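Local coordinates for Lmo2241 protein (Listeria monocytogenes, PDB 4HAM) that probably binds DNA through a GntR-type winged helix-turn-helix domain and regulates transcription, at the interface of chains A and B. Residues are numbered along the deposited sequence; one frame, centred on the assembly and turned at random. Chains: chain A/B, Lmo2241 protein.

Contacts 1 and 2 are neighbouring patches of one two-fold symmetric interface, with their C-alpha centres about 5 Å apart, and both are built from helix 88-107 and helix 112-127. A:Leu105, A:Tyr122 and B:Leu98 belong to both. Contact 1 is the centre, where the two copies of helix 88-107 meet around the two-fold axis and helix 112-127 of each chain packs onto them; contact 2 is a flank, with helix 112-127 of chain A against helix 88-107 of chain B. Together they build the four-helix bundle of the deposited assembly, probably the dimer, as is common in GntR-type regulators.

Contact 1: the interface of chains A and B. Residues chain A 94, 98, 101-102, 105, 119, 122; chain B 94, 98, 101-102, 105, 119.
A:Leu98 and B:Leu98 meet tip to tip near the two-fold axis, CD1 against CD1 at 3.9 Å, their side chains crossing obliquely. In each, CG is anti to the backbone N (chi1 -177°), which sends the branched end across toward the partner; the other methyl, CD2, turns outward to CD1 of Leu105 of the opposite chain, which it crosses at about a right angle.

Threonine methyls do the close packing between the two copies of helix 88-107. CG2 of A:Thr101 presses on the backbone of the facing helix, 3.7 Å from B:Leu98 N and just as near to the carbonyl oxygen of B:Thr94. A:Thr101 and B:Thr101 slide past each other in opposite directions, their OG1 atoms 4.0 Å apart, too far to bond. Further out, A:Thr94 slides antiparallel past B:Leu105, with CG2 3.5 Å from CD2.

The second helices pack against this core. A:Ile102 puts the end of its long branch, CD1, against B:Ala119 at 3.6 Å from CA, where a small side chain lets the methyl reach the helix backbone. A:Tyr122 brings the ring carbon CE2 to 4.0 Å from B:Leu98 CD2.

The patch is held by apolar packing, and it forms the hydrophobic centre of the four-helix bundle that pairs the two chains in the deposited assembly, probably the dimer.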
ATOM      1  N   THR A  94       8.426  -1.456  -1.134  1.00 23.04           N
ATOM      2  CA  THR A  94       7.644  -1.079   0.034  1.00 23.73           C
ATOM      3  C   THR A  94       7.662   0.428   0.222  1.00 21.84           C
ATOM      4  O   THR A  94       6.648   1.026   0.579  1.00 22.84           O
ATOM      5  CB  THR A  94       8.138  -1.804   1.305  1.00 23.85           C
ATOM      6  OG1 THR A  94       8.124  -3.220   1.081  1.00 26.00           O
ATOM      7  CG2 THR A  94       7.215  -1.489   2.482  1.00 25.60           C
ATOM      8  N   LEU A  98       4.553   3.098   0.320  1.00 20.32           N
ATOM      9  CA  LEU A  98       4.395   4.166   1.294  1.00 20.00           C
ATOM     10  C   LEU A  98       4.091   5.478   0.585  1.00 23.08           C
ATOM     11  O   LEU A  98       3.194   6.234   0.984  1.00 21.34           O
ATOM     12  CB  LEU A  98       5.667   4.326   2.139  1.00 15.96           C
ATOM     13  CG  LEU A  98       5.510   5.392   3.226  1.00 16.95           C
ATOM     14  CD1 LEU A  98       4.382   4.994   4.172  1.00 20.74           C
ATOM     15  CD2 LEU A  98       6.793   5.609   4.001  1.00 19.77           C
ATOM     16  N   THR A 101       0.558   5.535  -0.841  1.00 20.98           N
ATOM     17  CA  THR A 101      -0.422   5.581   0.235  1.00 24.36           C
ATOM     18  C   THR A 101      -0.527   6.994   0.792  1.00 23.18           C
ATOM     19  O   THR A 101      -1.622   7.499   1.051  1.00 22.79           O
ATOM     20  CB  THR A 101      -0.048   4.610   1.367  1.00 23.74           C
ATOM     21  OG1 THR A 101       0.049   3.285   0.831  1.00 23.82           O
ATOM     22  CG2 THR A 101      -1.107   4.637   2.455  1.00 25.19           C
ATOM     23  N   ILE A 102       0.622   7.632   0.969  1.00 21.32           N
ATOM     24  CA  ILE A 102       0.639   9.024   1.395  1.00 23.83           C
ATOM     25  C   ILE A 102      -0.064   9.932   0.382  1.00 25.20           C
ATOM     26  O   ILE A 102      -0.851  10.800   0.767  1.00 21.80           O
ATOM     27  CB  ILE A 102       2.065   9.490   1.673  1.00 21.58           C
ATOM     28  CG1 ILE A 102       2.565   8.829   2.967  1.00 21.92           C
ATOM     29  CG2 ILE A 102       2.142  11.024   1.751  1.00 19.23           C
ATOM     30  CD1 ILE A 102       4.020   9.060   3.244  1.00 26.56           C
ATOM     31  N   LEU A 105      -3.856   9.428   0.917  1.00 19.67           N
ATOM     32  CA  LEU A 105      -4.321  10.112   2.113  1.00 23.01           C
ATOM     33  C   LEU A 105      -4.364  11.636   1.904  1.00 28.75           C
ATOM     34  O   LEU A 105      -5.352  12.280   2.241  1.00 27.14           O
ATOM     35  CB  LEU A 105      -3.414   9.780   3.302  1.00 22.17           C
ATOM     36  CG  LEU A 105      -3.451   8.338   3.815  1.00 23.10           C
ATOM     37  CD1 LEU A 105      -2.281   8.078   4.750  1.00 25.66           C
ATOM     38  CD2 LEU A 105      -4.778   8.027   4.507  1.00 26.11           C
ATOM     39  N   ALA A 119       0.953   6.989  11.793  1.00 24.28           N
ATOM     40  CA  ALA A 119       2.128   6.128  11.692  1.00 27.53           C
ATOM     41  C   ALA A 119       2.594   5.686  13.074  1.00 26.03           C
ATOM     42  O   ALA A 119       2.928   4.515  13.290  1.00 25.69           O
ATOM     43  CB  ALA A 119       3.250   6.823  10.936  1.00 26.15           C
ATOM     44  N   TYR A 122      -0.017   3.065  14.419  1.00 23.84           N
ATOM     45  CA  TYR A 122       0.120   1.760  13.764  1.00 23.52           C
ATOM     46  C   TYR A 122       1.423   1.074  14.154  1.00 23.01           C
ATOM     47  O   TYR A 122       1.455  -0.133  14.428  1.00 22.59           O
ATOM     48  CB  TYR A 122       0.037   1.912  12.245  1.00 24.18           C
ATOM     49  CG  TYR A 122      -1.327   2.350  11.778  1.00 26.05           C
ATOM     50  CD1 TYR A 122      -2.451   2.123  12.564  1.00 28.93           C
ATOM     51  CD2 TYR A 122      -1.495   3.006  10.572  1.00 22.26           C
ATOM     52  CE1 TYR A 122      -3.705   2.523  12.151  1.00 34.61           C
ATOM     53  CE2 TYR A 122      -2.756   3.408  10.145  1.00 23.33           C
ATOM     54  CZ  TYR A 122      -3.854   3.168  10.939  1.00 29.22           C
ATOM     55  OH  TYR A 122      -5.113   3.567  10.532  1.00 31.21           O
TER
ATOM     56  N   THR B  94      -7.554   3.080   2.801  1.00 23.04           N
ATOM     57  CA  THR B  94      -6.242   3.690   2.647  1.00 23.73           C
ATOM     58  C   THR B  94      -5.477   3.645   3.958  1.00 21.84           C
ATOM     59  O   THR B  94      -4.270   3.405   3.969  1.00 22.84           O
ATOM     60  CB  THR B  94      -6.349   5.137   2.116  1.00 23.85           C
ATOM     61  OG1 THR B  94      -7.093   5.141   0.891  1.00 26.00           O
ATOM     62  CG2 THR B  94      -4.955   5.700   1.840  1.00 25.60           C
ATOM     63  N   LEU B  98      -1.863   1.916   4.826  1.00 20.32           N
ATOM     64  CA  LEU B  98      -0.796   2.542   5.590  1.00 20.00           C
ATOM     65  C   LEU B  98      -0.299   1.589   6.669  1.00 23.08           C
ATOM     66  O   LEU B  98       0.912   1.417   6.870  1.00 21.34           O
ATOM     67  CB  LEU B  98      -1.284   3.842   6.244  1.00 15.96           C
ATOM     68  CG  LEU B  98      -0.165   4.568   6.996  1.00 16.95           C
ATOM     69  CD1 LEU B  98       0.948   4.938   6.022  1.00 20.74           C
ATOM     70  CD2 LEU B  98      -0.668   5.804   7.713  1.00 19.77           C
ATOM     71  N   THR B 101       1.720  -1.289   5.200  1.00 20.98           N
ATOM     72  CA  THR B 101       2.987  -0.801   4.671  1.00 24.36           C
ATOM     73  C   THR B 101       3.976  -0.567   5.804  1.00 23.18           C
ATOM     74  O   THR B 101       5.155  -0.916   5.706  1.00 22.79           O
ATOM     75  CB  THR B 101       2.792   0.504   3.882  1.00 23.74           C
ATOM     76  OG1 THR B 101       1.860   0.272   2.819  1.00 23.82           O
ATOM     77  CG2 THR B 101       4.116   0.969   3.299  1.00 25.19           C
ATOM     78  N   ILE B 102       3.485   0.022   6.887  1.00 21.32           N
ATOM     79  CA  ILE B 102       4.310   0.200   8.072  1.00 23.83           C
ATOM     80  C   ILE B 102       4.780  -1.143   8.639  1.00 25.20           C
ATOM     81  O   ILE B 102       5.953  -1.293   8.991  1.00 21.80           O
ATOM     82  CB  ILE B 102       3.580   1.029   9.124  1.00 21.58           C
ATOM     83  CG1 ILE B 102       3.509   2.490   8.650  1.00 21.92           C
ATOM     84  CG2 ILE B 102       4.262   0.909  10.497  1.00 19.23           C
ATOM     85  CD1 ILE B 102       2.648   3.366   9.510  1.00 26.56           C
ATOM     86  N   LEU B 105       7.660  -2.338   6.359  1.00 19.67           N
ATOM     87  CA  LEU B 105       8.887  -1.603   6.621  1.00 23.01           C
ATOM     88  C   LEU B 105       9.520  -2.028   7.957  1.00 28.75           C
ATOM     89  O   LEU B 105      10.719  -2.279   8.023  1.00 27.14           O
ATOM     90  CB  LEU B 105       8.611  -0.096   6.637  1.00 22.17           C
ATOM     91  CG  LEU B 105       8.218   0.548   5.304  1.00 23.10           C
ATOM     92  CD1 LEU B 105       7.657   1.941   5.534  1.00 25.66           C
ATOM     93  CD2 LEU B 105       9.403   0.591   4.338  1.00 26.11           C
ATOM     94  N   ALA B 119       8.033   9.756   5.395  1.00 24.28           N
ATOM     95  CA  ALA B 119       6.705  10.333   5.203  1.00 27.53           C
ATOM     96  C   ALA B 119       6.801  11.822   4.896  1.00 26.03           C
ATOM     97  O   ALA B 119       6.114  12.335   4.005  1.00 25.69           O
ATOM     98  CB  ALA B 119       5.822  10.083   6.415  1.00 26.15           C
TER

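Contact 2: the interface of chains A and B. Residues chain A 105, 118, 122; chain B 95, 98-99.
Two torsions lay the aliphatic chain of B:Lys99 over the face of A:Tyr122. In A:Tyr122, CG is anti to the carbonyl carbon (chi1 -67°), which swings the ring out from helix 112-127 and across helix 88-107 of chain B. In B:Lys99, CG is anti to the backbone N (chi1 -178°) and the chain runs on extended, so that its aliphatic part passes over one face of the ring at about a right angle to the tyrosine side chain.

The ring contact is of the CH-pi kind. B:Lys99 CB sits over one face of A:Tyr122, 3.9 Å from the ring centroid and displaced toward the rim. The lysine backbone comes in on the same part of the ring, with CA 3.7 Å from A:Tyr122 CD2, while farther along CD lies 3.9 Å from CD1.

At its far end the tyrosine reaches B:Arg95. The phenol oxygen OH packs on the arginine's aliphatic stem, 3.4 Å from CB and 3.7 Å from CD. The carbonyl oxygen B:Arg95 O stands off the ring plane on the lysine side, out past the rim, 3.5 Å from A:Tyr122 CE2. The guanidinium heads away from the phenol, its plane turned 50° from that of the ring.

A:Leu118 shuts the other flank. Its CB meets the CD2 methyl of B:Leu98 at 3.9 Å, and its CD1 lies obliquely against the CG and CD methylenes of B:Arg95, 4.1 Å from CD. B:Leu98 CD2 is thus tucked among A:Leu118, A:Leu105 and the tyrosine.

Here the long polar residues contribute their carbon stems rather than their charges. The patch clamps helix 112-127 of one subunit onto helix 88-107 of the other and, with its twin, seals the flanks of the helical bundle in the deposited assembly, which is probably the dimer.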
ATOM      1  N   LEU A 105      -3.856   9.428   0.917  1.00 19.67           N
ATOM      2  CA  LEU A 105      -4.321  10.112   2.113  1.00 23.01           C
ATOM      3  C   LEU A 105      -4.364  11.636   1.904  1.00 28.75           C
ATOM      4  O   LEU A 105      -5.352  12.280   2.241  1.00 27.14           O
ATOM      5  CB  LEU A 105      -3.414   9.780   3.302  1.00 22.17           C
ATOM      6  CG  LEU A 105      -3.451   8.338   3.815  1.00 23.10           C
ATOM      7  CD1 LEU A 105      -2.281   8.078   4.750  1.00 25.66           C
ATOM      8  CD2 LEU A 105      -4.778   8.027   4.507  1.00 26.11           C
ATOM      9  N   LEU A 118      -1.000   8.783  12.758  1.00 23.53           N
ATOM     10  CA  LEU A 118      -1.381   7.442  12.328  1.00 25.91           C
ATOM     11  C   LEU A 118      -0.178   6.508  12.305  1.00 27.80           C
ATOM     12  O   LEU A 118      -0.274   5.355  12.734  1.00 25.38           O
ATOM     13  CB  LEU A 118      -2.014   7.466  10.938  1.00 28.32           C
ATOM     14  CG  LEU A 118      -3.419   8.058  10.811  1.00 36.57           C
ATOM     15  CD1 LEU A 118      -3.852   8.079   9.342  1.00 35.17           C
ATOM     16  CD2 LEU A 118      -4.423   7.295  11.670  1.00 35.20           C
ATOM     17  N   TYR A 122      -0.017   3.065  14.419  1.00 23.84           N
ATOM     18  CA  TYR A 122       0.120   1.760  13.764  1.00 23.52           C
ATOM     19  C   TYR A 122       1.423   1.074  14.154  1.00 23.01           C
ATOM     20  O   TYR A 122       1.455  -0.133  14.428  1.00 22.59           O
ATOM     21  CB  TYR A 122       0.037   1.912  12.245  1.00 24.18           C
ATOM     22  CG  TYR A 122      -1.327   2.350  11.778  1.00 26.05           C
ATOM     23  CD1 TYR A 122      -2.451   2.123  12.564  1.00 28.93           C
ATOM     24  CD2 TYR A 122      -1.495   3.006  10.572  1.00 22.26           C
ATOM     25  CE1 TYR A 122      -3.705   2.523  12.151  1.00 34.61           C
ATOM     26  CE2 TYR A 122      -2.756   3.408  10.145  1.00 23.33           C
ATOM     27  CZ  TYR A 122      -3.854   3.168  10.939  1.00 29.22           C
ATOM     28  OH  TYR A 122      -5.113   3.567  10.532  1.00 31.21           O
TER
ATOM     29  N   ARG B  95      -6.180   3.835   5.073  1.00 24.22           N
ATOM     30  CA  ARG B  95      -5.562   3.670   6.393  1.00 24.13           C
ATOM     31  C   ARG B  95      -5.060   2.245   6.616  1.00 23.39           C
ATOM     32  O   ARG B  95      -4.004   2.031   7.211  1.00 25.35           O
ATOM     33  CB  ARG B  95      -6.530   4.090   7.515  1.00 28.42           C
ATOM     34  CG  ARG B  95      -6.704   5.601   7.626  1.00 33.22           C
ATOM     35  CD  ARG B  95      -7.397   5.991   8.925  1.00 36.59           C
ATOM     36  NE  ARG B  95      -8.760   5.490   8.964  1.00 41.11           N
ATOM     37  CZ  ARG B  95      -9.833   6.225   8.695  1.00 42.38           C
ATOM     38  NH1 ARG B  95     -11.034   5.673   8.749  1.00 40.21           N
ATOM     39  NH2 ARG B  95      -9.702   7.504   8.371  1.00 44.49           N
ATOM     40  N   LEU B  98      -1.863   1.916   4.826  1.00 20.32           N
ATOM     41  CA  LEU B  98      -0.796   2.542   5.590  1.00 20.00           C
ATOM     42  C   LEU B  98      -0.299   1.589   6.669  1.00 23.08           C
ATOM     43  O   LEU B  98       0.912   1.417   6.870  1.00 21.34           O
ATOM     44  CB  LEU B  98      -1.284   3.842   6.244  1.00 15.96           C
ATOM     45  CG  LEU B  98      -0.165   4.568   6.996  1.00 16.95           C
ATOM     46  CD1 LEU B  98       0.948   4.938   6.022  1.00 20.74           C
ATOM     47  CD2 LEU B  98      -0.668   5.804   7.713  1.00 19.77           C
ATOM     48  N   LYS B  99      -1.238   0.960   7.362  1.00 19.73           N
ATOM     49  CA  LYS B  99      -0.863   0.051   8.436  1.00 19.49           C
ATOM     50  C   LYS B  99      -0.018  -1.113   7.913  1.00 22.52           C
ATOM     51  O   LYS B  99       1.042  -1.420   8.474  1.00 21.26           O
ATOM     52  CB  LYS B  99      -2.091  -0.461   9.198  1.00 21.75           C
ATOM     53  CG  LYS B  99      -1.698  -1.359  10.343  1.00 26.24           C
ATOM     54  CD  LYS B  99      -2.820  -1.569  11.332  1.00 32.84           C
ATOM     55  CE  LYS B  99      -2.277  -2.291  12.549  1.00 42.25           C
ATOM     56  NZ  LYS B  99      -3.356  -2.647  13.512  1.00 46.58           N
TER